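Local coordinates for deoxyhypusine synthase, putative (Entamoeba histolytica, PDB 7L9R), which probably acts as a deoxyhypusine synthase, an NAD-dependent transferase that moves the aminobutyl group of spermidine onto a lysine of translation factor eIF5A, at residues B[196-201]-B[209-214]; B[93-98]-B[125-130]. All coordinates share one frame; numbering follows the deposited sequence.

Interaction 1: B[196-201]-B[209-214]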
# COMPACT_ATOMS: atom_id res chain seq x y z
N MET B 196 8.43 7.10 35.97
CA MET B 196 9.58 6.47 35.34
C MET B 196 10.61 7.51 34.90
O MET B 196 11.82 7.32 35.09
CB MET B 196 9.12 5.62 34.14
CG MET B 196 8.52 4.28 34.54
SD MET B 196 8.08 3.14 33.18
CE MET B 196 6.49 3.78 32.64
N GLY B 197 10.14 8.63 34.34
CA GLY B 197 11.06 9.69 33.96
C GLY B 197 11.85 10.22 35.14
O GLY B 197 13.06 10.41 35.05
N GLU B 198 11.17 10.45 36.27
CA GLU B 198 11.86 10.91 37.48
C GLU B 198 12.82 9.85 38.00
O GLU B 198 13.91 10.18 38.48
CB GLU B 198 10.84 11.29 38.56
CG GLU B 198 9.88 12.39 38.14
CD GLU B 198 8.71 12.57 39.10
OE1 GLU B 198 8.30 11.59 39.77
OE2 GLU B 198 8.20 13.71 39.19
N ARG B 199 12.43 8.58 37.93
CA ARG B 199 13.29 7.51 38.43
C ARG B 199 14.51 7.33 37.54
O ARG B 199 15.62 7.10 38.03
CB ARG B 199 12.49 6.21 38.52
CG ARG B 199 13.24 5.06 39.16
CD ARG B 199 12.47 3.76 38.98
NE ARG B 199 13.06 2.68 39.77
CZ ARG B 199 12.67 2.34 40.99
NH1 ARG B 199 11.66 2.97 41.58
NH2 ARG B 199 13.31 1.37 41.63
N LEU B 200 14.33 7.42 36.22
CA LEU B 200 15.42 7.20 35.29
C LEU B 200 16.49 8.29 35.42
O LEU B 200 17.69 7.99 35.48
CB LEU B 200 14.88 7.15 33.86
CG LEU B 200 15.88 6.83 32.76
CD1 LEU B 200 16.48 5.44 32.97
CD2 LEU B 200 15.22 6.95 31.39
N ASN B 201 16.06 9.55 35.46
CA ASN B 201 16.94 10.68 35.74
C ASN B 201 18.14 10.70 34.80
O ASN B 201 19.30 10.77 35.22
CB ASN B 201 17.38 10.67 37.20
CG ASN B 201 18.06 11.96 37.61
OD1 ASN B 201 17.74 13.04 37.11
ND2 ASN B 201 19.01 11.85 38.53
N TRP B 209 13.05 14.34 30.57
CA TRP B 209 12.78 15.74 30.27
C TRP B 209 11.29 16.04 30.26
O TRP B 209 10.89 17.18 30.53
CB TRP B 209 13.42 16.13 28.94
CG TRP B 209 14.88 16.48 29.07
CD1 TRP B 209 15.94 15.71 28.69
CD2 TRP B 209 15.44 17.68 29.63
NE1 TRP B 209 17.12 16.35 28.97
CE2 TRP B 209 16.84 17.56 29.54
CE3 TRP B 209 14.88 18.84 30.18
CZ2 TRP B 209 17.70 18.57 30.00
CZ3 TRP B 209 15.75 19.84 30.63
CH2 TRP B 209 17.14 19.70 30.53
N ALA B 210 10.45 15.06 29.91
CA ALA B 210 9.01 15.30 29.98
C ALA B 210 8.56 15.47 31.42
O ALA B 210 7.71 16.32 31.71
CB ALA B 210 8.26 14.16 29.30
N ALA B 211 9.11 14.67 32.33
CA ALA B 211 8.78 14.84 33.74
C ALA B 211 9.32 16.16 34.28
O ALA B 211 8.64 16.84 35.06
CB ALA B 211 9.33 13.66 34.55
N LYS B 212 10.53 16.56 33.86
CA LYS B 212 11.08 17.83 34.33
C LYS B 212 10.22 19.01 33.90
O LYS B 212 9.93 19.90 34.71
CB LYS B 212 12.51 18.04 33.80
CG LYS B 212 13.62 17.41 34.63
CD LYS B 212 14.92 18.24 34.50
CE LYS B 212 16.19 17.40 34.66
NZ LYS B 212 16.79 16.99 33.35
N ASN B 213 9.77 19.02 32.64
CA ASN B 213 9.04 20.17 32.10
C ASN B 213 7.53 19.96 32.10
O ASN B 213 6.81 20.72 31.44
CB ASN B 213 9.55 20.51 30.70
CG ASN B 213 11.01 20.91 30.70
OD1 ASN B 213 11.52 21.40 31.71
ND2 ASN B 213 11.69 20.72 29.58
N ASN B 214 7.04 18.97 32.84
CA ASN B 214 5.61 18.75 33.01
C ASN B 214 4.92 18.63 31.66
O ASN B 214 3.87 19.23 31.40
CB ASN B 214 4.98 19.86 33.86
CG ASN B 214 5.59 19.95 35.23
OD1 ASN B 214 6.00 21.02 35.67
ND2 ASN B 214 5.67 18.82 35.91

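Interaction 2: B[93-98]-B[125-130]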
# COMPACT_ATOMS: atom_id res chain seq x y z
N PHE B 93 3.75 10.14 17.98
CA PHE B 93 4.70 9.36 17.20
C PHE B 93 4.61 7.90 17.61
O PHE B 93 4.14 7.57 18.70
CB PHE B 93 6.14 9.89 17.34
CG PHE B 93 6.62 10.01 18.77
CD1 PHE B 93 7.05 8.88 19.47
CD2 PHE B 93 6.71 11.24 19.39
CE1 PHE B 93 7.52 8.99 20.77
CE2 PHE B 93 7.17 11.36 20.69
CZ PHE B 93 7.58 10.23 21.38
N THR B 94 5.06 7.03 16.71
CA THR B 94 4.99 5.60 16.96
C THR B 94 6.23 5.13 17.71
O THR B 94 7.27 5.80 17.74
CB THR B 94 4.87 4.81 15.66
OG1 THR B 94 6.00 5.07 14.83
CG2 THR B 94 3.61 5.21 14.92
N SER B 95 6.09 3.96 18.31
CA SER B 95 7.23 3.29 18.94
C SER B 95 8.36 3.07 17.94
O SER B 95 9.54 3.10 18.32
CB SER B 95 6.75 1.96 19.54
OG SER B 95 7.82 1.07 19.76
N GLU B 96 8.03 2.88 16.65
CA GLU B 96 9.06 2.70 15.63
C GLU B 96 9.93 3.95 15.49
O GLU B 96 11.14 3.83 15.26
CB GLU B 96 8.41 2.33 14.29
CG GLU B 96 9.41 2.05 13.15
CD GLU B 96 8.86 2.40 11.76
OE1 GLU B 96 8.04 3.33 11.65
OE2 GLU B 96 9.28 1.75 10.77
N MET B 97 9.34 5.14 15.59
CA MET B 97 10.14 6.36 15.55
C MET B 97 11.11 6.42 16.73
O MET B 97 12.23 6.92 16.58
CB MET B 97 9.25 7.61 15.56
CG MET B 97 7.89 7.45 14.96
SD MET B 97 7.77 8.07 13.29
CE MET B 97 8.86 6.98 12.40
N MET B 98 10.68 5.96 17.91
CA MET B 98 11.55 5.97 19.08
C MET B 98 12.78 5.10 18.86
O MET B 98 13.85 5.37 19.42
CB MET B 98 10.79 5.50 20.32
CG MET B 98 10.13 6.61 21.11
SD MET B 98 11.32 7.61 22.02
CE MET B 98 10.30 8.17 23.37
N ILE B 125 8.03 3.94 25.32
CA ILE B 125 8.65 4.32 26.58
C ILE B 125 9.81 3.39 26.92
O ILE B 125 10.87 3.83 27.37
CB ILE B 125 7.59 4.36 27.71
CG1 ILE B 125 6.47 5.33 27.34
CG2 ILE B 125 8.22 4.75 29.03
CD1 ILE B 125 6.96 6.72 26.94
N GLU B 126 9.63 2.09 26.69
CA GLU B 126 10.68 1.14 27.05
C GLU B 126 11.90 1.29 26.15
O GLU B 126 13.03 1.05 26.59
CB GLU B 126 10.13 -0.29 26.99
CG GLU B 126 8.93 -0.53 27.90
CD GLU B 126 7.60 -0.35 27.18
OE1 GLU B 126 7.45 0.64 26.42
OE2 GLU B 126 6.70 -1.19 27.39
N THR B 127 11.69 1.70 24.90
CA THR B 127 12.81 1.98 24.00
C THR B 127 13.62 3.18 24.49
O THR B 127 14.85 3.15 24.48
CB THR B 127 12.28 2.22 22.59
OG1 THR B 127 11.56 1.06 22.16
CG2 THR B 127 13.41 2.51 21.60
N ASP B 128 12.93 4.23 24.94
CA ASP B 128 13.61 5.42 25.46
C ASP B 128 14.47 5.06 26.67
O ASP B 128 15.62 5.50 26.78
CB ASP B 128 12.57 6.48 25.80
CG ASP B 128 13.18 7.82 26.22
OD1 ASP B 128 14.11 8.31 25.54
OD2 ASP B 128 12.69 8.39 27.22
N ILE B 129 13.93 4.23 27.56
CA ILE B 129 14.67 3.73 28.72
C ILE B 129 15.83 2.85 28.27
O ILE B 129 16.96 2.98 28.76
CB ILE B 129 13.74 2.96 29.67
CG1 ILE B 129 12.68 3.89 30.28
CG2 ILE B 129 14.53 2.23 30.75
CD1 ILE B 129 11.58 3.15 31.02
N MET B 130 15.56 1.92 27.35
CA MET B 130 16.57 0.97 26.90
C MET B 130 17.79 1.67 26.32
O MET B 130 18.93 1.26 26.56
CB MET B 130 15.95 0.01 25.88
CG MET B 130 16.86 -1.09 25.39
SD MET B 130 16.04 -2.23 24.25
CE MET B 130 14.48 -2.51 25.09

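Interaction 1: B[196-201]-B[209-214]
The carbonyl oxygen of Gly-197 is held twice. Asn-201 N donates to Gly-197 O at 3.1 Å, a helical backbone bond. The hydroxyl of Thr-208 also bonds this oxygen, so helix 206-212 is tied to the last turn of helix 189-200. Gly-197 has no side chain, and here the two backbones come close: Gly-197 CA lies 5.6 Å from Ala-211 CA. The Ala-211 methyl points at this bare helix surface. Ala-211 CB is 4.3 Å from Gly-197 C and 4.1 Å from Glu-198 N. Glu-198 adds a flank to the same methyl, with Glu-198 CG 3.8 Å from Ala-211 CB. The first torsion of Glu-198 (chi1 -59°) sets CG beside the backbone N, and the chain then runs extended. The CG methylene of Glu-198 therefore lies against the alanine, and Glu-198 as a whole is exposed to solvent. Within the second segment, Lys-212 reaches back along its helix to one face of the Trp-209 ring. Lys-212 NZ stands 3.7 Å above the plane of the Trp-209 indole, offset toward the rim. The Trp-209 indole N-H bonds to Thr-203 O, and the ring packs on helix 102-111. The direct contact is thus small and nonpolar, 105 Å² in all. It implies close helix packing at a glycine, with the polar tie supplied by Thr-208 one residue before the second segment.

Interaction 2: B[93-98]-B[125-130]
Met-98 reaches from the short helix 95-99 toward helix 124-130, where Thr-127 and Asp-128 receive it. Thr-127 faces the backbone of Met-98 with its methyl. With chi1 at -59°, Thr-127 CG2 sits anti to the backbone N and lies 3.6 Å from Met-98 O. The same methyl carbon, Thr-127 CG2, is 3.8 Å from Met-98 C. Met-98 O accepts a hydrogen bond from Lys-131. The Thr-127 hydroxyl bonds back to Gly-123 O, just before helix 124-130. Thr-127 OG1 stays 4.4 Å from Ser-95 OG, too far for a hydrogen bond. The Met-98 side chain is bent at chi2 (-73°) and runs at a slant across that of Asp-128. In one of two modelled conformers Met-98 CE is 3.7 Å from Asp-128 CB. The second conformer leaves the methyl and sulfur positions, and so this approach, doubtful. The carboxylate of Asp-128 has other partners: a salt bridge to Arg-103, and the backbone N-H groups of Val-206 and Ile-207 at the start of helix 206-212. Thr-94 caps the first helix through a weak bond, Met-97 N to Thr-94 OG1 at 3.4 Å. Both helices follow neighbouring parallel strands, 87-93 and 117-120, and pack together beyond their C-terminal ends. The central sheet has strand order 3-2-1-4-5-6, characteristic of a Rossmann-like fold and consistent with the NAD dependence assigned to this protein.

Both contacts are partly buried helix packing in the same chain, with centres 15 Å apart. Interaction 2 lies nearer the chain centre and beside the parallel sheet; interaction 1 lies farther out, with an exposed residue at its margin. Side chains outside both contacts join them: Met-196 packs on Ile-125 and Ile-129, and Leu-200 on Ile-129. Helix 189-200 thus touches both helix 124-130 and helix 206-212. Both are van der Waals contacts: interaction 1 sets an alanine methyl against a glycine and a glutamate methylene, interaction 2 a threonine methyl on a methionine backbone. Around interaction 2 an aspartate of 125-130 bonds the start of helix 206-212; around interaction 1 Thr-208 of that helix bonds a carbonyl oxygen of 196-201.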